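Local atomic coordinates of tRNA (adenine(58)-N(1))-methyltransferase catalytic subunit TRM61 C-terminal domain-containing protein (Thermoplasma acidophilum, PDB entry 1YB2), a protein that probably transfers a methyl group from S-adenosyl-L-methionine to an adenine of RNA, most likely tRNA, as related Trm61-type methyltransferases do. Residues M201-F214 and H258-G270. Numbering follows the deposited sequence.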
HETATM    1  N   MSE A 201      -7.663   9.732 -18.499  1.00 30.83           N
HETATM    2  CA  MSE A 201      -7.839   9.885 -17.062  1.00 30.92           C
HETATM    3  C   MSE A 201      -9.065  10.731 -16.752  1.00 28.50           C
HETATM    4  O   MSE A 201      -9.241  11.799 -17.342  1.00 27.27           O
HETATM    5  CB  MSE A 201      -6.607  10.579 -16.481  1.00 29.98           C
HETATM    6  CG  MSE A 201      -5.352   9.744 -16.558  1.00 30.66           C
HETATM    7 SE   MSE A 201      -3.810  10.710 -15.895  1.00 38.70          SE
HETATM    8  CE  MSE A 201      -4.241  10.816 -13.952  1.00 30.91           C
ATOM      9  N   LYS A 202      -9.899  10.280 -15.821  1.00 27.27           N
ATOM     10  CA  LYS A 202     -10.956  11.153 -15.284  1.00 26.81           C
ATOM     11  C   LYS A 202     -10.324  12.389 -14.630  1.00 26.55           C
ATOM     12  O   LYS A 202      -9.290  12.274 -13.971  1.00 25.92           O
ATOM     13  CB  LYS A 202     -11.772  10.417 -14.238  1.00 26.57           C
ATOM     14  CG  LYS A 202     -12.632   9.334 -14.824  1.00 29.02           C
ATOM     15  CD  LYS A 202     -13.338   8.586 -13.737  1.00 31.30           C
ATOM     16  CE  LYS A 202     -14.266   7.553 -14.342  1.00 33.08           C
ATOM     17  NZ  LYS A 202     -14.762   6.650 -13.271  1.00 35.09           N
ATOM     18  N   PRO A 203     -10.948  13.573 -14.797  1.00 26.46           N
ATOM     19  CA  PRO A 203     -10.402  14.757 -14.109  1.00 25.64           C
ATOM     20  C   PRO A 203     -10.310  14.517 -12.595  1.00 24.89           C
ATOM     21  O   PRO A 203     -11.247  13.970 -12.005  1.00 23.81           O
ATOM     22  CB  PRO A 203     -11.452  15.840 -14.377  1.00 25.36           C
ATOM     23  CG  PRO A 203     -12.179  15.378 -15.617  1.00 27.82           C
ATOM     24  CD  PRO A 203     -12.163  13.876 -15.586  1.00 26.06           C
ATOM     25  N   GLY A 204      -9.204  14.928 -11.972  1.00 24.02           N
ATOM     26  CA  GLY A 204      -9.065  14.791 -10.530  1.00 24.11           C
ATOM     27  C   GLY A 204      -8.490  13.449 -10.110  1.00 24.65           C
ATOM     28  O   GLY A 204      -8.223  13.237  -8.927  1.00 24.78           O
ATOM     29  N   SER A 205      -8.301  12.548 -11.085  1.00 24.84           N
ATOM     30  CA  SER A 205      -7.710  11.234 -10.851  1.00 24.85           C
ATOM     31  C   SER A 205      -6.162  11.320 -10.860  1.00 24.92           C
ATOM     32  O   SER A 205      -5.574  12.294 -11.341  1.00 24.22           O
ATOM     33  CB  SER A 205      -8.239  10.207 -11.865  1.00 24.15           C
ATOM     34  OG  SER A 205      -7.613  10.357 -13.138  1.00 25.71           O
ATOM     35  N   VAL A 206      -5.523  10.304 -10.290  1.00 24.80           N
ATOM     36  CA  VAL A 206      -4.069  10.310 -10.080  1.00 25.63           C
ATOM     37  C   VAL A 206      -3.365   9.268 -10.938  1.00 24.95           C
ATOM     38  O   VAL A 206      -3.843   8.133 -11.075  1.00 25.08           O
ATOM     39  CB  VAL A 206      -3.742  10.064  -8.584  1.00 26.16           C
ATOM     40  CG1 VAL A 206      -2.232   9.872  -8.367  1.00 26.71           C
ATOM     41  CG2 VAL A 206      -4.245  11.247  -7.743  1.00 26.83           C
ATOM     42  N   ALA A 207      -2.216   9.647 -11.480  1.00 24.68           N
ATOM     43  CA  ALA A 207      -1.343   8.737 -12.207  1.00 25.30           C
ATOM     44  C   ALA A 207      -0.082   8.545 -11.396  1.00 25.68           C
ATOM     45  O   ALA A 207       0.470   9.511 -10.832  1.00 25.74           O
ATOM     46  CB  ALA A 207      -0.992   9.297 -13.593  1.00 25.38           C
ATOM     47  N   THR A 208       0.371   7.304 -11.331  1.00 25.78           N
ATOM     48  CA  THR A 208       1.593   6.965 -10.602  1.00 26.67           C
ATOM     49  C   THR A 208       2.594   6.438 -11.618  1.00 26.08           C
ATOM     50  O   THR A 208       2.267   5.500 -12.358  1.00 25.69           O
ATOM     51  CB  THR A 208       1.328   5.881  -9.519  1.00 26.49           C
ATOM     52  OG1 THR A 208       0.377   6.383  -8.570  1.00 29.90           O
ATOM     53  CG2 THR A 208       2.596   5.541  -8.779  1.00 28.11           C
ATOM     54  N   PHE A 209       3.793   7.028 -11.651  1.00 25.23           N
ATOM     55  CA  PHE A 209       4.830   6.631 -12.602  1.00 25.44           C
ATOM     56  C   PHE A 209       6.012   6.059 -11.844  1.00 26.10           C
ATOM     57  O   PHE A 209       6.505   6.717 -10.936  1.00 26.06           O
ATOM     58  CB  PHE A 209       5.344   7.840 -13.405  1.00 25.41           C
ATOM     59  CG  PHE A 209       4.306   8.504 -14.254  1.00 24.26           C
ATOM     60  CD1 PHE A 209       3.509   9.524 -13.735  1.00 26.13           C
ATOM     61  CD2 PHE A 209       4.137   8.118 -15.578  1.00 25.37           C
ATOM     62  CE1 PHE A 209       2.541  10.151 -14.530  1.00 27.87           C
ATOM     63  CE2 PHE A 209       3.170   8.736 -16.382  1.00 29.52           C
ATOM     64  CZ  PHE A 209       2.361   9.745 -15.841  1.00 27.28           C
ATOM     65  N   TYR A 210       6.467   4.864 -12.228  1.00 26.60           N
ATOM     66  CA  TYR A 210       7.641   4.224 -11.612  1.00 28.01           C
ATOM     67  C   TYR A 210       8.804   4.333 -12.579  1.00 27.13           C
ATOM     68  O   TYR A 210       8.664   3.933 -13.733  1.00 25.43           O
ATOM     69  CB  TYR A 210       7.372   2.738 -11.324  1.00 30.03           C
ATOM     70  CG  TYR A 210       6.534   2.506 -10.108  1.00 34.82           C
ATOM     71  CD1 TYR A 210       5.133   2.562 -10.174  1.00 37.32           C
ATOM     72  CD2 TYR A 210       7.128   2.225  -8.869  1.00 37.58           C
ATOM     73  CE1 TYR A 210       4.334   2.341  -9.034  1.00 38.67           C
ATOM     74  CE2 TYR A 210       6.323   2.004  -7.712  1.00 38.64           C
ATOM     75  CZ  TYR A 210       4.937   2.068  -7.817  1.00 37.48           C
ATOM     76  OH  TYR A 210       4.145   1.868  -6.705  1.00 39.18           O
ATOM     77  N   LEU A 211       9.920   4.923 -12.124  1.00 26.65           N
ATOM     78  CA  LEU A 211      11.134   5.086 -12.925  1.00 26.52           C
ATOM     79  C   LEU A 211      12.336   4.507 -12.153  1.00 27.25           C
ATOM     80  O   LEU A 211      12.331   4.498 -10.922  1.00 27.25           O
ATOM     81  CB  LEU A 211      11.389   6.563 -13.275  1.00 26.35           C
ATOM     82  CG  LEU A 211      10.604   7.271 -14.394  1.00 25.98           C
ATOM     83  CD1 LEU A 211      10.708   6.513 -15.711  1.00 24.91           C
ATOM     84  CD2 LEU A 211       9.127   7.525 -14.009  1.00 24.31           C
ATOM     85  N   PRO A 212      13.341   3.973 -12.869  1.00 27.98           N
ATOM     86  CA  PRO A 212      14.433   3.329 -12.145  1.00 28.77           C
ATOM     87  C   PRO A 212      15.542   4.285 -11.689  1.00 28.74           C
ATOM     88  O   PRO A 212      16.349   3.910 -10.852  1.00 28.85           O
ATOM     89  CB  PRO A 212      14.988   2.337 -13.175  1.00 28.70           C
ATOM     90  CG  PRO A 212      14.820   3.038 -14.468  1.00 29.18           C
ATOM     91  CD  PRO A 212      13.522   3.862 -14.327  1.00 28.34           C
ATOM     92  N   ASN A 213      15.597   5.491 -12.240  1.00 29.34           N
ATOM     93  CA  ASN A 213      16.636   6.441 -11.823  1.00 30.02           C
ATOM     94  C   ASN A 213      16.205   7.898 -11.818  1.00 30.34           C
ATOM     95  O   ASN A 213      15.116   8.255 -12.325  1.00 29.52           O
ATOM     96  CB  ASN A 213      17.941   6.241 -12.615  1.00 30.88           C
ATOM     97  CG  ASN A 213      17.756   6.376 -14.113  1.00 32.76           C
ATOM     98  OD1 ASN A 213      17.467   7.461 -14.625  1.00 37.72           O
ATOM     99  ND2 ASN A 213      17.954   5.278 -14.831  1.00 34.88           N
ATOM    100  N   PHE A 214      17.073   8.728 -11.236  1.00 29.60           N
ATOM    101  CA  PHE A 214      16.806  10.131 -11.046  1.00 30.03           C
ATOM    102  C   PHE A 214      16.596  10.870 -12.363  1.00 29.68           C
ATOM    103  O   PHE A 214      15.640  11.626 -12.491  1.00 29.27           O
ATOM    104  CB  PHE A 214      17.911  10.808 -10.212  1.00 30.07           C
ATOM    105  CG  PHE A 214      17.700  12.286 -10.037  1.00 31.30           C
ATOM    106  CD1 PHE A 214      16.979  12.774  -8.957  1.00 32.95           C
ATOM    107  CD2 PHE A 214      18.204  13.194 -10.968  1.00 32.32           C
ATOM    108  CE1 PHE A 214      16.762  14.141  -8.804  1.00 32.69           C
ATOM    109  CE2 PHE A 214      17.985  14.564 -10.829  1.00 33.14           C
ATOM    110  CZ  PHE A 214      17.265  15.038  -9.735  1.00 32.23           C
ATOM    111  N   HIS A 258      17.450  -1.699  -2.951  1.00 34.45           N
ATOM    112  CA  HIS A 258      16.668  -1.546  -4.159  1.00 34.77           C
ATOM    113  C   HIS A 258      15.991  -0.174  -4.145  1.00 34.57           C
ATOM    114  O   HIS A 258      15.449   0.236  -3.117  1.00 34.46           O
ATOM    115  CB  HIS A 258      15.681  -2.705  -4.267  1.00 34.52           C
ATOM    116  CG  HIS A 258      16.357  -4.041  -4.173  1.00 37.52           C
ATOM    117  ND1 HIS A 258      16.361  -4.796  -3.019  1.00 39.00           N
ATOM    118  CD2 HIS A 258      17.143  -4.702  -5.059  1.00 38.42           C
ATOM    119  CE1 HIS A 258      17.081  -5.890  -3.214  1.00 40.55           C
ATOM    120  NE2 HIS A 258      17.569  -5.855  -4.442  1.00 41.16           N
ATOM    121  N   THR A 259      16.058   0.530  -5.275  1.00 33.83           N
ATOM    122  CA  THR A 259      15.626   1.932  -5.364  1.00 33.89           C
ATOM    123  C   THR A 259      14.585   2.170  -6.454  1.00 33.43           C
ATOM    124  O   THR A 259      14.791   1.782  -7.606  1.00 34.16           O
ATOM    125  CB  THR A 259      16.823   2.853  -5.624  1.00 33.56           C
ATOM    126  OG1 THR A 259      17.704   2.815  -4.499  1.00 35.29           O
ATOM    127  CG2 THR A 259      16.369   4.293  -5.841  1.00 35.16           C
ATOM    128  N   ALA A 260      13.478   2.804  -6.081  1.00 32.40           N
ATOM    129  CA  ALA A 260      12.447   3.238  -7.034  1.00 31.80           C
ATOM    130  C   ALA A 260      12.250   4.752  -6.962  1.00 30.90           C
ATOM    131  O   ALA A 260      12.374   5.359  -5.886  1.00 30.42           O
ATOM    132  CB  ALA A 260      11.135   2.545  -6.757  1.00 31.53           C
ATOM    133  N   PHE A 261      11.942   5.351  -8.108  1.00 28.97           N
ATOM    134  CA  PHE A 261      11.594   6.765  -8.170  1.00 27.16           C
ATOM    135  C   PHE A 261      10.129   6.834  -8.580  1.00 26.77           C
ATOM    136  O   PHE A 261       9.761   6.374  -9.661  1.00 26.20           O
ATOM    137  CB  PHE A 261      12.501   7.491  -9.159  1.00 26.83           C
ATOM    138  CG  PHE A 261      13.943   7.579  -8.703  1.00 27.77           C
ATOM    139  CD1 PHE A 261      14.432   8.748  -8.126  1.00 27.01           C
ATOM    140  CD2 PHE A 261      14.790   6.480  -8.804  1.00 28.55           C
ATOM    141  CE1 PHE A 261      15.746   8.832  -7.681  1.00 26.37           C
ATOM    142  CE2 PHE A 261      16.116   6.556  -8.364  1.00 30.04           C
ATOM    143  CZ  PHE A 261      16.587   7.741  -7.800  1.00 27.93           C
ATOM    144  N   ILE A 262       9.292   7.355  -7.692  1.00 25.74           N
ATOM    145  CA  ILE A 262       7.850   7.286  -7.888  1.00 25.27           C
ATOM    146  C   ILE A 262       7.279   8.693  -7.987  1.00 24.49           C
ATOM    147  O   ILE A 262       7.411   9.489  -7.054  1.00 23.78           O
ATOM    148  CB  ILE A 262       7.162   6.513  -6.753  1.00 25.29           C
ATOM    149  CG1 ILE A 262       7.819   5.121  -6.580  1.00 26.50           C
ATOM    150  CG2 ILE A 262       5.647   6.406  -7.021  1.00 23.15           C
ATOM    151  CD1 ILE A 262       7.487   4.453  -5.222  1.00 27.89           C
ATOM    152  N   THR A 263       6.668   8.993  -9.131  1.00 24.31           N
ATOM    153  CA  THR A 263       6.065  10.307  -9.395  1.00 24.42           C
ATOM    154  C   THR A 263       4.536  10.189  -9.361  1.00 24.51           C
ATOM    155  O   THR A 263       3.956   9.296  -9.987  1.00 24.55           O
ATOM    156  CB  THR A 263       6.519  10.852 -10.773  1.00 24.99           C
ATOM    157  OG1 THR A 263       7.919  11.122 -10.734  1.00 25.25           O
ATOM    158  CG2 THR A 263       5.751  12.144 -11.180  1.00 23.75           C
ATOM    159  N   PHE A 264       3.892  11.073  -8.606  1.00 24.13           N
ATOM    160  CA  PHE A 264       2.431  11.183  -8.594  1.00 24.33           C
ATOM    161  C   PHE A 264       1.992  12.478  -9.266  1.00 24.09           C
ATOM    162  O   PHE A 264       2.571  13.535  -9.018  1.00 23.71           O
ATOM    163  CB  PHE A 264       1.897  11.186  -7.156  1.00 24.87           C
ATOM    164  CG  PHE A 264       2.249   9.959  -6.375  1.00 26.97           C
ATOM    165  CD1 PHE A 264       3.340   9.962  -5.500  1.00 29.15           C
ATOM    166  CD2 PHE A 264       1.503   8.785  -6.527  1.00 28.92           C
ATOM    167  CE1 PHE A 264       3.682   8.813  -4.764  1.00 30.96           C
ATOM    168  CE2 PHE A 264       1.833   7.622  -5.794  1.00 30.41           C
ATOM    169  CZ  PHE A 264       2.917   7.640  -4.913  1.00 29.64           C
ATOM    170  N   ALA A 265       0.946  12.396 -10.080  1.00 23.44           N
ATOM    171  CA  ALA A 265       0.404  13.557 -10.787  1.00 23.75           C
ATOM    172  C   ALA A 265      -1.121  13.469 -10.809  1.00 24.03           C
ATOM    173  O   ALA A 265      -1.691  12.363 -10.854  1.00 22.96           O
ATOM    174  CB  ALA A 265       0.969  13.616 -12.213  1.00 23.93           C
ATOM    175  N   ILE A 266      -1.780  14.621 -10.754  1.00 23.37           N
ATOM    176  CA  ILE A 266      -3.250  14.683 -10.870  1.00 22.68           C
ATOM    177  C   ILE A 266      -3.701  15.251 -12.225  1.00 22.93           C
ATOM    178  O   ILE A 266      -3.168  16.256 -12.682  1.00 22.08           O
ATOM    179  CB  ILE A 266      -3.878  15.472  -9.661  1.00 22.26           C
ATOM    180  CG1 ILE A 266      -5.412  15.439  -9.668  1.00 22.87           C
ATOM    181  CG2 ILE A 266      -3.298  16.922  -9.547  1.00 22.48           C
ATOM    182  CD1 ILE A 266      -6.020  15.885  -8.330  1.00 22.73           C
ATOM    183  N   LYS A 267      -4.673  14.588 -12.868  1.00 23.44           N
ATOM    184  CA  LYS A 267      -5.294  15.084 -14.106  1.00 23.50           C
ATOM    185  C   LYS A 267      -6.148  16.335 -13.855  1.00 24.00           C
ATOM    186  O   LYS A 267      -7.074  16.329 -13.025  1.00 23.83           O
ATOM    187  CB  LYS A 267      -6.169  13.983 -14.747  1.00 23.70           C
ATOM    188  CG  LYS A 267      -6.960  14.424 -16.005  1.00 23.33           C
ATOM    189  CD  LYS A 267      -6.045  14.601 -17.218  1.00 23.91           C
ATOM    190  CE  LYS A 267      -6.796  15.256 -18.402  1.00 25.46           C
ATOM    191  NZ  LYS A 267      -7.904  14.362 -18.903  1.00 27.34           N
ATOM    192  N   LYS A 268      -5.865  17.398 -14.607  1.00 23.78           N
ATOM    193  CA  LYS A 268      -6.674  18.615 -14.535  1.00 24.63           C
ATOM    194  C   LYS A 268      -7.876  18.510 -15.451  1.00 24.56           C
ATOM    195  O   LYS A 268      -7.790  17.883 -16.501  1.00 24.23           O
ATOM    196  CB  LYS A 268      -5.824  19.830 -14.884  1.00 24.43           C
ATOM    197  CG  LYS A 268      -4.667  20.010 -13.910  1.00 25.71           C
ATOM    198  CD  LYS A 268      -3.806  21.243 -14.234  1.00 26.48           C
ATOM    199  CE  LYS A 268      -3.124  21.090 -15.568  1.00 28.30           C
ATOM    200  NZ  LYS A 268      -2.201  22.227 -15.817  1.00 31.55           N
ATOM    201  N   SER A 269      -8.995  19.129 -15.067  1.00 23.58           N
ATOM    202  CA  SER A 269     -10.162  19.178 -15.938  1.00 23.31           C
ATOM    203  C   SER A 269      -9.971  20.118 -17.135  1.00 23.91           C
ATOM    204  O   SER A 269     -10.674  19.999 -18.139  1.00 23.64           O
ATOM    205  CB  SER A 269     -11.408  19.620 -15.144  1.00 23.70           C
ATOM    206  OG  SER A 269     -11.261  20.962 -14.696  1.00 22.59           O
ATOM    207  N   GLY A 270      -9.029  21.050 -17.021  1.00 23.32           N
ATOM    208  CA  GLY A 270      -8.837  22.082 -18.025  1.00 22.97           C
ATOM    209  C   GLY A 270      -9.472  23.421 -17.655  1.00 23.59           C
ATOM    210  O   GLY A 270      -9.166  24.439 -18.290  1.00 24.12           O
TER
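Leu211 and Phe261 exchange two backbone hydrogen bonds, and the same antiparallel pairing recurs at Phe209 with Thr263 and Ala207 with Ala265, joining 205-211 to 258-267. Beyond it, Lys267 N donates to Ser205 O (2.9 Å) and Gly204 N donates to Lys267 O, drawing in the type II turn Lys202-Ser205.

Lys267 passes across Met201 at a slant. Its CB lies 3.6 Å from Lys202 O and meets the CE methyl of Met201, a selenomethionine. With CG anti to the backbone N (chi1 176°), that atom passes Met201 O and Lys202 O; CD then skirts Met201 CB. Bends at chi2 (73°) and chi4 (-64°) turn the chain so that Lys267 NZ, which donates chiefly to Ala198 O, also makes a weak bond of 3.3 Å to Met201 O.

At the other end, the chain leaving the strand folds over the Phe261 ring. Phe214 N sits 3.6 Å above the ring centre and Asn213 C nearer the rim of that face, while Leu211 O approaches the edge in plane; Ile242 of the second subunit also packs on Phe261.

On one sheet face the Tyr210 ring lies alongside Ile262, with Tyr210 CE2 3.6 Å from Ile262 CG1 and Ile262 CG2 over one face of the ring. Thr208 sends CG2 to Ile262 CG2 and OG1 to Phe264 CD2. Tyr210 also nears Asp186, a predicted S-adenosylmethionine-binding residue.

Strand 205-211 runs parallel to 180-185 and antiparallel to 258-267, itself paired with 229-242: the strand order 3-2-1-4-5-7-6 of the Rossmann-like class I methyltransferase fold, with its reversed seventh strand.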